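Side-chain contacts in putative uncharacterized protein PH0300 (Pyrococcus horikoshii, PDB 3VRH), which catalyses the ATP-dependent 2-thiolation of 5-methyluridine at position 54 in the T loop of tRNA, a modification that stabilises tRNA at high temperature: residues K42-D47 with Y65-L70; D159-L164 with G244-F249; G180-Q185 with F189-K194; Y207-A210 with E214-V217. All coordinates share one frame; numbering follows the deposited sequence.

Contact 1: residues K42-D47 with Y65-L70; sequences KLLTKD and YVLKKL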
# COMPACT_ATOMS: atom_id res chain seq x y z
N LYS A 42 21.82 8.51 13.53
CA LYS A 42 23.28 8.39 13.55
C LYS A 42 23.85 8.17 12.14
O LYS A 42 24.68 7.28 11.92
CB LYS A 42 23.72 7.24 14.47
CG LYS A 42 22.92 7.11 15.75
CD LYS A 42 23.48 8.00 16.84
CE LYS A 42 24.14 7.16 17.93
NZ LYS A 42 25.03 7.97 18.83
N LEU A 43 23.40 9.00 11.20
CA LEU A 43 23.71 8.81 9.79
C LEU A 43 25.15 9.17 9.50
O LEU A 43 25.82 8.46 8.76
CB LEU A 43 22.81 9.69 8.92
CG LEU A 43 21.33 9.37 9.05
CD1 LEU A 43 20.51 10.31 8.16
CD2 LEU A 43 21.09 7.92 8.69
N LEU A 44 25.59 10.27 10.10
CA LEU A 44 26.86 10.89 9.75
C LEU A 44 27.54 11.49 10.99
O LEU A 44 26.87 11.85 11.96
CB LEU A 44 26.63 12.03 8.75
CG LEU A 44 26.06 11.64 7.38
CD1 LEU A 44 25.70 12.87 6.56
CD2 LEU A 44 27.07 10.75 6.62
N THR A 45 28.87 11.58 10.94
CA THR A 45 29.61 12.36 11.92
C THR A 45 30.49 13.36 11.18
O THR A 45 30.86 13.15 10.02
CB THR A 45 30.48 11.49 12.85
OG1 THR A 45 31.46 10.79 12.07
CG2 THR A 45 29.65 10.49 13.60
N LYS A 46 30.83 14.45 11.86
CA LYS A 46 31.52 15.55 11.20
C LYS A 46 32.94 15.22 10.72
O LYS A 46 33.55 15.98 9.98
CB LYS A 46 31.54 16.76 12.12
CG LYS A 46 31.28 18.07 11.40
CD LYS A 46 29.79 18.32 11.27
CE LYS A 46 29.40 19.51 12.11
NZ LYS A 46 27.93 19.60 12.23
N ASP A 47 33.46 14.07 11.12
CA ASP A 47 34.80 13.67 10.73
C ASP A 47 34.79 12.89 9.41
O ASP A 47 35.83 12.71 8.78
CB ASP A 47 35.43 12.81 11.83
CG ASP A 47 34.61 11.55 12.11
OD1 ASP A 47 33.53 11.67 12.73
OD2 ASP A 47 35.04 10.44 11.70
N TYR A 65 23.96 20.82 -0.64
CA TYR A 65 23.92 22.18 -0.17
C TYR A 65 23.84 22.23 1.36
O TYR A 65 24.59 22.96 2.00
CB TYR A 65 22.76 22.96 -0.79
CG TYR A 65 22.78 24.45 -0.46
CD1 TYR A 65 22.37 24.91 0.79
CD2 TYR A 65 23.22 25.39 -1.39
CE1 TYR A 65 22.39 26.25 1.11
CE2 TYR A 65 23.26 26.75 -1.07
CZ TYR A 65 22.83 27.17 0.18
OH TYR A 65 22.85 28.50 0.51
N VAL A 66 22.91 21.46 1.93
CA VAL A 66 22.68 21.52 3.37
C VAL A 66 23.77 20.82 4.18
O VAL A 66 24.19 21.34 5.21
CB VAL A 66 21.28 20.97 3.77
CG1 VAL A 66 21.10 20.97 5.28
CG2 VAL A 66 20.18 21.80 3.14
N LEU A 67 24.22 19.65 3.73
CA LEU A 67 25.33 18.99 4.41
C LEU A 67 26.53 19.93 4.51
O LEU A 67 27.21 19.97 5.53
CB LEU A 67 25.73 17.71 3.68
CG LEU A 67 24.72 16.56 3.75
CD1 LEU A 67 25.29 15.35 3.07
CD2 LEU A 67 24.35 16.24 5.18
N LYS A 68 26.75 20.71 3.45
CA LYS A 68 27.84 21.68 3.39
C LYS A 68 27.61 22.80 4.40
O LYS A 68 28.50 23.14 5.18
CB LYS A 68 27.96 22.29 1.98
CG LYS A 68 29.18 23.17 1.77
CD LYS A 68 30.44 22.33 1.63
CE LYS A 68 31.66 23.23 1.43
NZ LYS A 68 32.91 22.45 1.55
N LYS A 69 26.42 23.39 4.36
CA LYS A 69 26.07 24.47 5.27
C LYS A 69 26.13 24.01 6.74
O LYS A 69 26.53 24.76 7.63
CB LYS A 69 24.70 25.04 4.93
CG LYS A 69 24.33 26.27 5.74
CD LYS A 69 23.10 26.95 5.15
CE LYS A 69 22.73 28.19 5.96
NZ LYS A 69 21.49 28.88 5.50
N LEU A 70 25.77 22.75 6.98
CA LEU A 70 25.83 22.19 8.32
C LEU A 70 27.26 21.95 8.79
O LEU A 70 27.49 21.73 9.98
CB LEU A 70 25.03 20.89 8.42
CG LEU A 70 23.51 21.08 8.39
CD1 LEU A 70 22.76 19.76 8.63
CD2 LEU A 70 23.11 22.13 9.41
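L44 and L67 form the tight half of this contact and K46 with L70 the looser, more exposed half. In the first pair a single methyl meets a single methyl: L44 CD1 stands 3.9 Å from L67 CD2, and the two side chains cross at about a right angle, so they touch at their ends and do not run alongside each other. L67 has CG anti to its carbonyl carbon, and this chi1 of -70° together with a chi2 near 180° brings CD2 to L44. Both leucines are buried; I38 of helix 23-40 also touches each of them, and A150 and A152 of strand 150-152 pack on L44 and L67 respectively.

At the outer side the lysine of the loop reaches across with a chain bent at chi2 and chi3. Its NZ donates to a backbone oxygen by the C-terminal part of helix 58-69, K46 NZ to L70 O at 3.1 Å, from a position tilted 32° out of the carbonyl plane. The ammonium also has Y72 as a cation-pi partner, and its place near the C-terminal end of helix 58-69 is probably favourable to the helix dipole. Only 122 Å² is buried in all. The helix that follows strand 49-53 of the mixed, largely parallel sheet thus packs against the loop leading into that strand, as expected of the Rossmann-like, three-layered PP-loop fold of the HUP class.

Contact 2: residues D159-L164 with G244-F249; sequences DEASFL and GTKFNF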
# COMPACT_ATOMS: atom_id res chain seq x y z
N ASP A 159 9.62 10.48 -1.51
CA ASP A 159 10.29 9.38 -2.20
C ASP A 159 10.15 8.06 -1.46
O ASP A 159 9.77 7.05 -2.06
CB ASP A 159 11.76 9.70 -2.44
CG ASP A 159 11.94 10.95 -3.26
OD1 ASP A 159 11.21 11.06 -4.26
OD2 ASP A 159 12.77 11.82 -2.90
N GLU A 160 10.47 8.06 -0.16
CA GLU A 160 10.35 6.84 0.64
C GLU A 160 8.90 6.30 0.60
O GLU A 160 8.69 5.11 0.40
CB GLU A 160 10.79 7.08 2.09
CG GLU A 160 10.74 5.81 2.99
CD GLU A 160 11.93 4.86 2.78
OE1 GLU A 160 12.54 4.89 1.69
OE2 GLU A 160 12.27 4.08 3.71
N ALA A 161 7.93 7.20 0.76
CA ALA A 161 6.52 6.82 0.80
C ALA A 161 6.07 6.17 -0.52
O ALA A 161 5.47 5.09 -0.51
CB ALA A 161 5.64 8.03 1.13
N SER A 162 6.39 6.82 -1.63
CA SER A 162 6.05 6.32 -2.96
C SER A 162 6.78 5.02 -3.33
O SER A 162 6.19 4.12 -3.92
CB SER A 162 6.32 7.39 -4.02
OG SER A 162 7.70 7.59 -4.17
N PHE A 163 8.06 4.94 -2.97
CA PHE A 163 8.83 3.71 -3.13
C PHE A 163 8.19 2.60 -2.32
O PHE A 163 8.02 1.49 -2.81
CB PHE A 163 10.31 3.95 -2.75
CG PHE A 163 11.02 2.74 -2.14
CD1 PHE A 163 11.87 1.95 -2.92
CD2 PHE A 163 10.89 2.44 -0.78
CE1 PHE A 163 12.55 0.85 -2.35
CE2 PHE A 163 11.54 1.34 -0.22
CZ PHE A 163 12.37 0.55 -1.00
N LEU A 164 7.83 2.91 -1.07
CA LEU A 164 7.12 1.94 -0.22
C LEU A 164 5.79 1.47 -0.84
O LEU A 164 5.55 0.28 -0.91
CB LEU A 164 6.85 2.48 1.18
CG LEU A 164 8.03 2.47 2.16
CD1 LEU A 164 7.63 3.10 3.48
CD2 LEU A 164 8.53 1.05 2.36
N GLY A 244 -1.20 13.82 7.45
CA GLY A 244 -0.51 12.94 8.36
C GLY A 244 -0.37 11.53 7.81
O GLY A 244 0.28 10.68 8.41
N THR A 245 -0.97 11.28 6.66
CA THR A 245 -0.96 9.94 6.07
C THR A 245 0.45 9.47 5.70
O THR A 245 0.86 8.36 6.08
CB THR A 245 -1.89 9.85 4.84
OG1 THR A 245 -3.25 9.96 5.27
CG2 THR A 245 -1.70 8.53 4.10
N LYS A 246 1.19 10.32 4.99
CA LYS A 246 2.50 9.91 4.48
C LYS A 246 3.45 9.59 5.62
O LYS A 246 4.16 8.58 5.60
CB LYS A 246 3.12 11.00 3.61
CG LYS A 246 2.56 11.13 2.20
CD LYS A 246 3.00 12.48 1.62
CE LYS A 246 2.36 12.78 0.28
NZ LYS A 246 2.53 14.22 -0.11
N PHE A 247 3.48 10.47 6.62
CA PHE A 247 4.38 10.31 7.74
C PHE A 247 4.03 9.04 8.50
O PHE A 247 4.90 8.24 8.86
CB PHE A 247 4.27 11.53 8.66
CG PHE A 247 5.18 11.46 9.86
CD1 PHE A 247 4.76 10.84 11.04
CD2 PHE A 247 6.47 11.98 9.82
CE1 PHE A 247 5.59 10.76 12.14
CE2 PHE A 247 7.31 11.91 10.93
CZ PHE A 247 6.86 11.30 12.09
N ASN A 248 2.74 8.87 8.76
CA ASN A 248 2.22 7.73 9.50
C ASN A 248 2.59 6.41 8.82
O ASN A 248 3.02 5.46 9.47
CB ASN A 248 0.71 7.88 9.68
CG ASN A 248 0.09 6.77 10.49
OD1 ASN A 248 0.48 6.51 11.63
ND2 ASN A 248 -0.90 6.11 9.91
N PHE A 249 2.44 6.38 7.50
CA PHE A 249 2.83 5.23 6.69
C PHE A 249 4.29 4.85 6.87
O PHE A 249 4.62 3.67 7.08
CB PHE A 249 2.55 5.55 5.22
CG PHE A 249 2.76 4.41 4.27
CD1 PHE A 249 2.38 3.11 4.63
CD2 PHE A 249 3.30 4.63 3.00
CE1 PHE A 249 2.54 2.06 3.75
CE2 PHE A 249 3.47 3.56 2.10
CZ PHE A 249 3.08 2.29 2.48
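K246 NZ is gripped by two residues beyond the contact, in a salt bridge to D158 OD2 and a hydrogen bond to N236 OD1, while the aliphatic start of the same chain rests on the neighbouring helix: K246 CG lies 4.5 Å from A161 CB. A161 is also the nearest residue by backbone, its CA 6.3 Å from that of K246. The short helix axes approach to 9.7 Å and cross at 69°.

F249 supplies the largest share of the buried area. With CG anti to the backbone N (chi1 -174°), its ring is laid against segment 159-164 of helix 157-169, and CE2 does the touching. The ring edge points in plane at a backbone oxygen, F249 CE2 to A161 O at 3.6 Å, and the same carbon is 3.7 Å from L164 CB. Beyond the chain the ring meets W171 of the second subunit with planes about 15° apart. Putting an alanine in place of F249 would probably open a gap beside L164 and leave W171 of the second subunit without its ring partner. The contact is a helix-helix packing inside one subunit, and F249 carries it on to W171 and I168 of the second subunit, at the homodimer interface.

Contact 3: residues G180-Q185 with F189-K194; sequences GPILPQ and FIKKVK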
# COMPACT_ATOMS: atom_id res chain seq x y z
N GLY A 180 14.39 2.56 4.64
CA GLY A 180 14.82 3.35 5.78
C GLY A 180 15.97 4.27 5.42
O GLY A 180 16.47 4.22 4.30
N PRO A 181 16.39 5.10 6.38
CA PRO A 181 17.33 6.21 6.13
C PRO A 181 18.79 5.79 6.04
O PRO A 181 19.64 6.63 5.71
CB PRO A 181 17.12 7.12 7.34
CG PRO A 181 16.71 6.18 8.45
CD PRO A 181 15.97 5.02 7.79
N ILE A 182 19.09 4.53 6.32
CA ILE A 182 20.49 4.10 6.36
C ILE A 182 20.74 2.65 5.94
O ILE A 182 20.02 1.74 6.34
CB ILE A 182 21.14 4.36 7.75
CG1 ILE A 182 22.63 3.95 7.74
CG2 ILE A 182 20.34 3.65 8.86
CD1 ILE A 182 23.37 4.35 8.98
N LEU A 183 21.75 2.46 5.10
CA LEU A 183 22.25 1.14 4.75
C LEU A 183 23.70 1.08 5.22
O LEU A 183 24.60 1.64 4.58
CB LEU A 183 22.15 0.91 3.24
CG LEU A 183 20.76 1.03 2.60
CD1 LEU A 183 20.87 1.28 1.10
CD2 LEU A 183 19.88 -0.19 2.85
N PRO A 184 23.94 0.41 6.37
CA PRO A 184 25.25 0.42 7.02
C PRO A 184 26.33 -0.14 6.11
O PRO A 184 26.03 -0.98 5.27
CB PRO A 184 25.06 -0.52 8.22
CG PRO A 184 23.59 -0.48 8.48
CD PRO A 184 22.95 -0.36 7.13
N GLN A 185 27.56 0.34 6.28
CA GLN A 185 28.68 -0.19 5.51
C GLN A 185 28.75 -1.69 5.67
O GLN A 185 28.70 -2.20 6.79
CB GLN A 185 29.98 0.43 5.98
CG GLN A 185 31.21 -0.27 5.43
CD GLN A 185 32.37 -0.20 6.39
OE1 GLN A 185 33.15 0.77 6.38
NE2 GLN A 185 32.49 -1.21 7.25
N PHE A 189 30.42 -2.52 0.03
CA PHE A 189 29.28 -1.59 -0.02
C PHE A 189 29.46 -0.47 0.99
O PHE A 189 29.39 -0.70 2.21
CB PHE A 189 27.97 -2.32 0.26
CG PHE A 189 27.46 -3.13 -0.90
CD1 PHE A 189 27.64 -2.69 -2.20
CD2 PHE A 189 26.80 -4.34 -0.69
CE1 PHE A 189 27.17 -3.43 -3.28
CE2 PHE A 189 26.32 -5.08 -1.76
CZ PHE A 189 26.51 -4.63 -3.06
N ILE A 190 29.70 0.74 0.50
CA ILE A 190 29.88 1.91 1.35
C ILE A 190 28.56 2.28 2.01
O ILE A 190 27.49 2.08 1.43
CB ILE A 190 30.38 3.12 0.52
CG1 ILE A 190 31.68 2.78 -0.22
CG2 ILE A 190 30.59 4.34 1.41
CD1 ILE A 190 32.84 2.50 0.70
N LYS A 191 28.64 2.81 3.23
CA LYS A 191 27.45 3.29 3.95
C LYS A 191 26.69 4.32 3.12
O LYS A 191 27.27 5.31 2.67
CB LYS A 191 27.84 3.91 5.30
CG LYS A 191 26.65 4.49 6.05
CD LYS A 191 26.97 4.84 7.49
CE LYS A 191 27.90 6.03 7.57
NZ LYS A 191 27.75 6.77 8.86
N LYS A 192 25.39 4.07 2.94
CA LYS A 192 24.49 4.99 2.23
C LYS A 192 23.46 5.54 3.19
O LYS A 192 22.80 4.77 3.90
CB LYS A 192 23.78 4.30 1.05
CG LYS A 192 24.68 4.05 -0.15
CD LYS A 192 23.97 3.37 -1.33
CE LYS A 192 23.31 4.36 -2.28
NZ LYS A 192 22.70 3.64 -3.45
N VAL A 193 23.30 6.86 3.20
CA VAL A 193 22.37 7.54 4.09
C VAL A 193 21.45 8.51 3.33
O VAL A 193 21.77 8.95 2.23
CB VAL A 193 23.10 8.29 5.22
CG1 VAL A 193 23.86 7.32 6.09
CG2 VAL A 193 24.05 9.36 4.64
N LYS A 194 20.32 8.84 3.95
CA LYS A 194 19.30 9.71 3.36
C LYS A 194 18.99 10.82 4.37
O LYS A 194 18.05 10.69 5.18
CB LYS A 194 18.02 8.90 3.04
CG LYS A 194 18.20 7.86 1.94
CD LYS A 194 16.95 7.02 1.67
CE LYS A 194 17.23 6.00 0.58
NZ LYS A 194 16.01 5.24 0.17
O HOH W 1 31.26 3.27 5.02
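This contact is an antiparallel beta hairpin at one edge of the central sheet of the PP-loop domain: strand 182-183 is the outermost strand within the chain, and strand 191-193 ties it to strand 150-152. The register rests on two bridges. L183 and K192 are the hydrogen-bonded pair, with L183 N to K192 O at 2.8 Å, nearly straight at 174°, and K192 N to L183 O at 3.0 Å. I182 and V193 are the non-hydrogen-bonded pair. One further link past the strands, K194 N to P181 O at 2.9 Å, is more bent (137°).

The I182 and V193 side chains lie side by side and point the same way, CG1 of one 3.9 Å from CG1 of the other. I182 CG1 is anti to its backbone N (chi1 -178°), which carries CD1 onward to K191 CD, also at 3.9 Å. A serine at I182 would probably lose the apolar contacts with V193 CG1 and K191 CD and leave a gap between them. The charged end of that lysine is held elsewhere, by L43 O and E48. L183 and K192 share the other face, where L183 CD1 lies beside K192 CB, 4.2 Å away, before the K192 chain bends away. K192 O serves two neighbours at once: besides taking the N-H of L183, it receives a CA-H contact, I182 CA to K192 O at 3.4 Å.

Contact 4: residues Y207-A210 with E214-V217; sequences YALA and EYIV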
# COMPACT_ATOMS: atom_id res chain seq x y z
N TYR A 207 13.01 24.95 -0.45
CA TYR A 207 14.35 25.25 0.01
C TYR A 207 15.28 25.62 -1.14
O TYR A 207 15.97 26.63 -1.07
CB TYR A 207 14.93 24.10 0.82
CG TYR A 207 16.24 24.46 1.48
CD1 TYR A 207 17.45 24.22 0.84
CD2 TYR A 207 16.26 25.06 2.73
CE1 TYR A 207 18.66 24.57 1.44
CE2 TYR A 207 17.46 25.41 3.34
CZ TYR A 207 18.66 25.15 2.69
OH TYR A 207 19.85 25.49 3.29
N ALA A 208 15.29 24.80 -2.19
CA ALA A 208 16.08 25.08 -3.38
C ALA A 208 15.83 26.48 -3.92
O ALA A 208 16.75 27.20 -4.29
CB ALA A 208 15.78 24.07 -4.46
N LEU A 209 14.57 26.86 -3.99
CA LEU A 209 14.21 28.15 -4.56
C LEU A 209 14.67 29.25 -3.62
O LEU A 209 15.11 30.30 -4.08
CB LEU A 209 12.70 28.21 -4.82
CG LEU A 209 12.29 27.00 -5.69
CD1 LEU A 209 10.80 26.98 -6.07
CD2 LEU A 209 13.21 26.88 -6.93
N ALA A 210 14.60 28.99 -2.32
CA ALA A 210 15.02 29.98 -1.34
C ALA A 210 16.52 30.25 -1.41
O ALA A 210 16.95 31.38 -1.26
CB ALA A 210 14.62 29.56 0.07
N GLU A 214 19.22 26.08 -8.93
CA GLU A 214 18.49 25.75 -10.14
C GLU A 214 18.76 24.28 -10.50
O GLU A 214 19.87 23.78 -10.32
CB GLU A 214 18.93 26.64 -11.29
CG GLU A 214 18.90 28.13 -10.99
CD GLU A 214 19.82 28.90 -11.93
OE1 GLU A 214 19.41 29.19 -13.08
OE2 GLU A 214 20.97 29.20 -11.53
N TYR A 215 17.74 23.61 -11.01
CA TYR A 215 17.84 22.17 -11.22
C TYR A 215 17.01 21.71 -12.40
O TYR A 215 16.08 22.40 -12.83
CB TYR A 215 17.39 21.43 -9.95
CG TYR A 215 16.04 21.87 -9.44
CD1 TYR A 215 15.92 22.89 -8.49
CD2 TYR A 215 14.88 21.27 -9.89
CE1 TYR A 215 14.66 23.29 -8.02
CE2 TYR A 215 13.63 21.66 -9.43
CZ TYR A 215 13.53 22.67 -8.51
OH TYR A 215 12.27 23.03 -8.06
N ILE A 216 17.33 20.53 -12.91
CA ILE A 216 16.53 19.86 -13.92
C ILE A 216 15.41 19.07 -13.23
O ILE A 216 15.51 18.74 -12.05
CB ILE A 216 17.39 18.90 -14.75
CG1 ILE A 216 17.73 17.66 -13.93
CG2 ILE A 216 18.67 19.58 -15.20
CD1 ILE A 216 18.90 16.85 -14.48
N VAL A 217 14.36 18.76 -13.98
CA VAL A 217 13.27 17.94 -13.45
C VAL A 217 13.48 16.43 -13.64
O VAL A 217 13.06 15.64 -12.79
CB VAL A 217 11.92 18.28 -14.07
CG1 VAL A 217 10.82 17.64 -13.26
CG2 VAL A 217 11.72 19.78 -14.13
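Two first torsions, those of Y215 and L209, set this contact. Y215 turns CG between its own backbone N and carbonyl carbon (chi1 52°), which throws the ring back at helix 201-211. L209 has CG anti to the carbonyl carbon (chi1 -54°), and this brings CD2 over from a residue whose CB bond does not itself aim at the loop. A208 needs no torsion, since its CB already points at the tyrosine.

All three meet at one ring carbon. Y215 CE1 lies 3.8 Å from A208 CB and 4.0 Å from L209 CD2. The same leucine methyl is also close to the phenol oxygen, with L209 CD2 at 4.1 Å from Y215 OH, and the L209 and Y215 side chains cross at about a right angle. Both aliphatic groups approach obliquely to the ring plane. The backbones stay well separated, the nearest CA atoms being 7.2 Å apart between A208 and E214, and the buried area is small, 111 Å².

Neighbours place the site. A208 also packs on V62 of helix 58-69, while L209 reaches Y11 of the N-terminal region. The tyrosine touches K58 and Q97, and its side chain is about 7 Å from the bound bicine. I216 hydrogen-bonds by its backbone to G56, which ties the loop to the PP-loop a few residues before C220, a ligand of the [4Fe-4S] cluster. Between the two segments the chemistry is apolar, van der Waals contact with burial of hydrocarbon: methyl groups against a ring carbon seat the loop on the helix by shape and not by a directional bond.

In the fold
Contact 2 is the most buried of the four, with three of its four touching residues enclosed, whereas contacts 1, 3 and 4 each mix buried with exposed residues. Chemistry follows place: at the sheet edge contact 3 is carried by backbone hydrogen bonds, contacts 2 and 4 by apolar side chains against helices, and contact 1 by one leucine pair and one lysine bond. Contacts 1 and 3 join directly, L43 O accepting from K191 NZ at 2.6 Å. Y207 lies on V66, linking contacts 1 and 4 through helices 58-69 and 201-211, and E160 OE2 meets G180 N between contacts 2 and 3. Contacts 3 and 4 flank opposite sides of the chain's centre.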